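Local coordinates for protein N-Acetyltransferase, PseH (PDB 4XPL) that transfers an acetyl group from acetyl coenzyme A to the 4-amino group of a UDP-linked sugar on the pathway to pseudaminic acid, which modifies flagellin, at residues A[11-16]-A[23-28]; A[52-55]-A[59-62]. The protein carries 8 engineered substitutions. All coordinates share one frame; numbering follows the deposited sequence.

How the interactions relate
From the N terminus the chain leaves edge strand 8-12, makes a short 3-10 turn and runs into helix 18-25; interaction 1 (11-16 with 23-28) closes this first excursion. Helix 41-56 follows, and interaction 2 (52-55 with 59-62) closes the next turn, where the chain drops from that helix into strand 61-67. The two loops lie in series and neither crosses the other, yet they meet in space: Phe13 CB packs 3.7 Å from Leu54 CD1, and Phe13 N lies 2.9 Å from Tyr62 O, probably hydrogen-bonded. Together they tie neighbouring strands 8-12 and 61-67 to the two successive helices of the N-terminal half.

Interaction 1. Residues A[11-16]-A[23-28]; sequences KNFTEL and LIFKWR
An apolar contact between Phe13, Leu16, Ile24 and Phe25 joins the exit of edge strand 8-12 to the end of helix 18-25. No hydrogen bond crosses it; the two pieces of backbone stay far apart and only side-chain ends meet. Ile24 CD1 is the focus. Phe13 comes from the opposite direction, its CZ 3.5 Å from Ile24 CD1, with CE1 and CE2 each at 4.0 Å, so the methyl sits obliquely at the far end of the ring. Leu16 and Ile24 reach for each other tip to tip, Leu16 CD1 to Ile24 CD1 being 3.7 Å. The same Leu16 methyl also lies over one face of the Phe13 ring, displaced toward its rim. Ile24 can serve both partners because CG1 stands between the backbone N and the carbonyl carbon (chi1 71°) and the chain is extended beyond it. Phe25 adds a looser touch, with its CZ 4.4 Å from Phe13 CE2, and its ring stacks on His47 of helix 41-56.

The turn that presents Phe13 and Leu16 is held by its own polar atoms. Thr14 N gives Asn12 OD1 a nearly straight bond of 3.0 Å (178° at the hydrogen), tilted out of the carbonyl plane, while Glu15 N bonds to Asn12 O. Thr14 OG1 meets Glu15 OE2 from above the carboxylate plane, at 2.6 Å. Val74 of strand 70-78, with Leu51 and Leu54 of helix 41-56, packs round Phe13, and Leu64 touches both Leu16 and Ile24. The arrangement is that of the first strand-to-helix connection of a GNAT acetyltransferase, here begun by an Asx turn at Asn12.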
# COMPACT_ATOMS: atom_id res chain seq x y z
N LYS A 11 -2.18 -6.74 -9.01
CA LYS A 11 -3.28 -7.67 -8.81
C LYS A 11 -4.11 -7.22 -7.61
O LYS A 11 -3.63 -7.22 -6.49
CB LYS A 11 -2.79 -9.10 -8.64
CG LYS A 11 -3.89 -10.15 -8.51
CD LYS A 11 -3.30 -11.58 -8.69
CE LYS A 11 -4.37 -12.62 -8.65
NZ LYS A 11 -3.78 -13.97 -8.86
N ASN A 12 -5.36 -6.86 -7.87
CA ASN A 12 -6.28 -6.50 -6.80
C ASN A 12 -6.47 -7.65 -5.80
O ASN A 12 -6.69 -8.82 -6.18
CB ASN A 12 -7.64 -6.08 -7.38
CG ASN A 12 -8.43 -5.20 -6.41
OD1 ASN A 12 -8.60 -5.53 -5.24
ND2 ASN A 12 -8.95 -4.06 -6.93
N PHE A 13 -6.37 -7.31 -4.51
CA PHE A 13 -6.69 -8.26 -3.45
C PHE A 13 -8.05 -8.96 -3.63
O PHE A 13 -8.21 -10.06 -3.13
CB PHE A 13 -6.67 -7.58 -2.05
CG PHE A 13 -5.31 -7.55 -1.39
CD1 PHE A 13 -4.14 -7.36 -2.13
CD2 PHE A 13 -5.20 -7.68 -0.01
CE1 PHE A 13 -2.90 -7.30 -1.51
CE2 PHE A 13 -3.95 -7.65 0.61
CZ PHE A 13 -2.79 -7.46 -0.16
N THR A 14 -9.01 -8.32 -4.29
CA THR A 14 -10.32 -8.95 -4.55
C THR A 14 -10.21 -10.20 -5.47
O THR A 14 -11.12 -11.03 -5.49
CB THR A 14 -11.37 -7.97 -5.15
OG1 THR A 14 -10.88 -7.36 -6.36
CG2 THR A 14 -11.76 -6.85 -4.09
N GLU A 15 -9.09 -10.31 -6.18
CA GLU A 15 -8.81 -11.49 -7.02
C GLU A 15 -7.74 -12.45 -6.49
O GLU A 15 -7.35 -13.37 -7.22
CB GLU A 15 -8.38 -11.02 -8.41
CG GLU A 15 -9.54 -10.57 -9.27
CD GLU A 15 -9.96 -9.17 -9.00
OE1 GLU A 15 -9.23 -8.25 -9.43
OE2 GLU A 15 -11.04 -8.98 -8.40
N LEU A 16 -7.25 -12.26 -5.25
CA LEU A 16 -6.23 -13.17 -4.70
C LEU A 16 -6.71 -14.60 -4.66
O LEU A 16 -7.88 -14.87 -4.34
CB LEU A 16 -5.81 -12.82 -3.28
CG LEU A 16 -5.15 -11.46 -3.05
CD1 LEU A 16 -4.69 -11.34 -1.58
CD2 LEU A 16 -4.00 -11.20 -4.01
N LEU A 23 0.52 -16.89 1.46
CA LEU A 23 1.84 -16.27 1.38
C LEU A 23 1.92 -14.90 2.06
O LEU A 23 2.74 -14.70 2.95
CB LEU A 23 2.27 -16.13 -0.09
CG LEU A 23 3.66 -15.60 -0.43
CD1 LEU A 23 4.73 -16.67 -0.22
CD2 LEU A 23 3.71 -15.09 -1.87
N ILE A 24 1.09 -13.96 1.62
CA ILE A 24 1.33 -12.56 1.98
C ILE A 24 0.99 -12.24 3.43
O ILE A 24 1.64 -11.38 4.02
CB ILE A 24 0.69 -11.54 1.00
CG1 ILE A 24 -0.82 -11.50 1.11
CG2 ILE A 24 1.12 -11.84 -0.46
CD1 ILE A 24 -1.43 -10.64 0.01
N PHE A 25 0.01 -12.93 4.01
CA PHE A 25 -0.39 -12.60 5.39
C PHE A 25 0.63 -13.13 6.41
O PHE A 25 0.63 -12.70 7.56
CB PHE A 25 -1.82 -13.06 5.68
CG PHE A 25 -2.88 -12.17 5.04
CD1 PHE A 25 -3.36 -11.05 5.71
CD2 PHE A 25 -3.37 -12.46 3.77
CE1 PHE A 25 -4.32 -10.23 5.13
CE2 PHE A 25 -4.31 -11.63 3.16
CZ PHE A 25 -4.80 -10.52 3.85
N LYS A 26 1.52 -14.01 5.95
CA LYS A 26 2.67 -14.47 6.74
C LYS A 26 3.86 -13.53 6.76
O LYS A 26 4.78 -13.73 7.55
CB LYS A 26 3.17 -15.81 6.18
CG LYS A 26 2.26 -16.98 6.47
CD LYS A 26 2.78 -18.22 5.75
CE LYS A 26 2.04 -19.48 6.19
NZ LYS A 26 2.43 -20.62 5.31
N TRP A 27 3.90 -12.51 5.90
CA TRP A 27 5.04 -11.61 5.88
C TRP A 27 5.24 -10.97 7.25
O TRP A 27 4.27 -10.52 7.86
CB TRP A 27 4.89 -10.51 4.82
CG TRP A 27 4.97 -10.99 3.39
CD1 TRP A 27 5.35 -12.23 2.96
CD2 TRP A 27 4.71 -10.22 2.21
NE1 TRP A 27 5.32 -12.28 1.59
CE2 TRP A 27 4.93 -11.06 1.10
CE3 TRP A 27 4.30 -8.90 1.99
CZ2 TRP A 27 4.75 -10.63 -0.21
CZ3 TRP A 27 4.15 -8.47 0.68
CH2 TRP A 27 4.38 -9.34 -0.40
N ARG A 28 6.49 -10.97 7.72
CA ARG A 28 6.89 -10.38 9.00
C ARG A 28 8.31 -9.83 8.93
O ARG A 28 8.54 -8.76 8.38
CB ARG A 28 6.81 -11.40 10.12
CG ARG A 28 5.41 -11.92 10.34
CD ARG A 28 5.27 -12.66 11.65
NE ARG A 28 4.27 -13.73 11.54
CZ ARG A 28 2.97 -13.55 11.33
NH1 ARG A 28 2.44 -12.33 11.19
NH2 ARG A 28 2.16 -14.61 11.26

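Interaction 2. Residues A[52-55]-A[59-62]; sequences KKLH and SKKY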
# COMPACT_ATOMS: atom_id res chain seq x y z
N LYS A 52 -13.31 -10.04 2.06
CA LYS A 52 -14.73 -9.79 1.85
C LYS A 52 -15.09 -8.30 2.04
O LYS A 52 -15.87 -7.74 1.27
CB LYS A 52 -15.59 -10.66 2.79
N LYS A 53 -14.53 -7.66 3.05
CA LYS A 53 -14.77 -6.21 3.23
C LYS A 53 -14.24 -5.40 2.05
O LYS A 53 -14.92 -4.47 1.60
CB LYS A 53 -14.18 -5.71 4.55
CG LYS A 53 -15.08 -6.13 5.72
CD LYS A 53 -14.41 -6.05 7.09
CE LYS A 53 -15.32 -6.74 8.12
NZ LYS A 53 -14.69 -6.86 9.47
N LEU A 54 -13.08 -5.77 1.53
CA LEU A 54 -12.54 -5.13 0.31
C LEU A 54 -13.48 -5.24 -0.90
O LEU A 54 -13.53 -4.32 -1.71
CB LEU A 54 -11.14 -5.68 -0.05
CG LEU A 54 -10.02 -5.27 0.92
CD1 LEU A 54 -8.70 -5.74 0.39
CD2 LEU A 54 -9.99 -3.73 1.19
N HIS A 55 -14.22 -6.35 -1.03
CA HIS A 55 -15.19 -6.49 -2.12
C HIS A 55 -16.32 -5.47 -1.93
O HIS A 55 -16.89 -5.01 -2.91
CB HIS A 55 -15.77 -7.93 -2.20
CG HIS A 55 -14.86 -8.95 -2.82
ND1 HIS A 55 -13.82 -9.55 -2.13
CD2 HIS A 55 -14.84 -9.48 -4.07
CE1 HIS A 55 -13.19 -10.40 -2.93
NE2 HIS A 55 -13.80 -10.39 -4.11
N SER A 59 -13.91 2.60 -0.84
CA SER A 59 -12.94 3.53 -0.27
C SER A 59 -11.58 2.91 0.10
O SER A 59 -10.72 3.61 0.58
CB SER A 59 -13.53 4.24 0.94
OG SER A 59 -13.43 3.43 2.09
N LYS A 60 -11.38 1.61 -0.13
CA LYS A 60 -10.09 0.96 0.09
C LYS A 60 -9.77 0.09 -1.11
O LYS A 60 -10.67 -0.52 -1.68
CB LYS A 60 -10.14 0.06 1.32
CG LYS A 60 -10.42 0.75 2.67
CD LYS A 60 -10.35 -0.30 3.80
CE LYS A 60 -10.42 0.32 5.20
NZ LYS A 60 -11.38 1.37 5.25
N LYS A 61 -8.48 0.02 -1.47
CA LYS A 61 -8.00 -0.86 -2.53
C LYS A 61 -6.60 -1.31 -2.15
O LYS A 61 -5.72 -0.49 -1.83
CB LYS A 61 -7.96 -0.13 -3.88
CG LYS A 61 -9.30 0.37 -4.40
CD LYS A 61 -9.16 0.84 -5.86
CE LYS A 61 -10.43 1.42 -6.39
NZ LYS A 61 -11.41 0.34 -6.68
N TYR A 62 -6.40 -2.63 -2.15
CA TYR A 62 -5.10 -3.23 -1.91
C TYR A 62 -4.70 -3.99 -3.17
O TYR A 62 -5.53 -4.64 -3.78
CB TYR A 62 -5.21 -4.23 -0.74
CG TYR A 62 -5.22 -3.61 0.64
CD1 TYR A 62 -6.25 -2.79 1.04
CD2 TYR A 62 -4.18 -3.85 1.53
CE1 TYR A 62 -6.25 -2.21 2.30
CE2 TYR A 62 -4.19 -3.29 2.81
CZ TYR A 62 -5.20 -2.47 3.17
OH TYR A 62 -5.24 -1.89 4.41
O HOH W 1 -11.30 -2.97 -2.73
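Helix 41-56 packs through Leu54 against the start of strand 61-67, the helix-to-strand connection that brings the chain back into the central sheet of the GNAT fold. Lys60 makes the first touch: its CB lies 3.8 Å from Leu54 CD2, the two side chains crossing at about a right angle. Although the root of Lys60 faces the helix, the rest of the chain leads away. CG is anti to the carbonyl carbon (chi1 -62°), the aliphatic part runs on extended, and a bend at the last torsion (chi4 41°) precedes NZ, which has a long, weak ion pair with Asp57.

Lys61 turns to the other side of the strand, where helix 99-114 touches it. Tyr62 comes back to the helix side, as alternation along a strand requires. Both Leu54 methyls meet the CD1 side of the Tyr62 ring, Leu54 CD1 nearer its root at CB and CG and Leu54 CD2 further along toward CE1. Leu54 CD1 and Leu54 CD2 are each 3.9 Å from Tyr62 CD1, and Leu54 CD1 is 4.0 Å from Tyr62 CB. The approach to the ring by Leu54 CD2 is oblique. Phe50, one helical turn before Leu54, meets the same ring edge-to-face, so two helix residues bear on Tyr62.

No direct hydrogen bond joins helix and strand; a water spans the backbones instead, 2.8 Å from Leu54 O and 2.7 Å from Lys60 O.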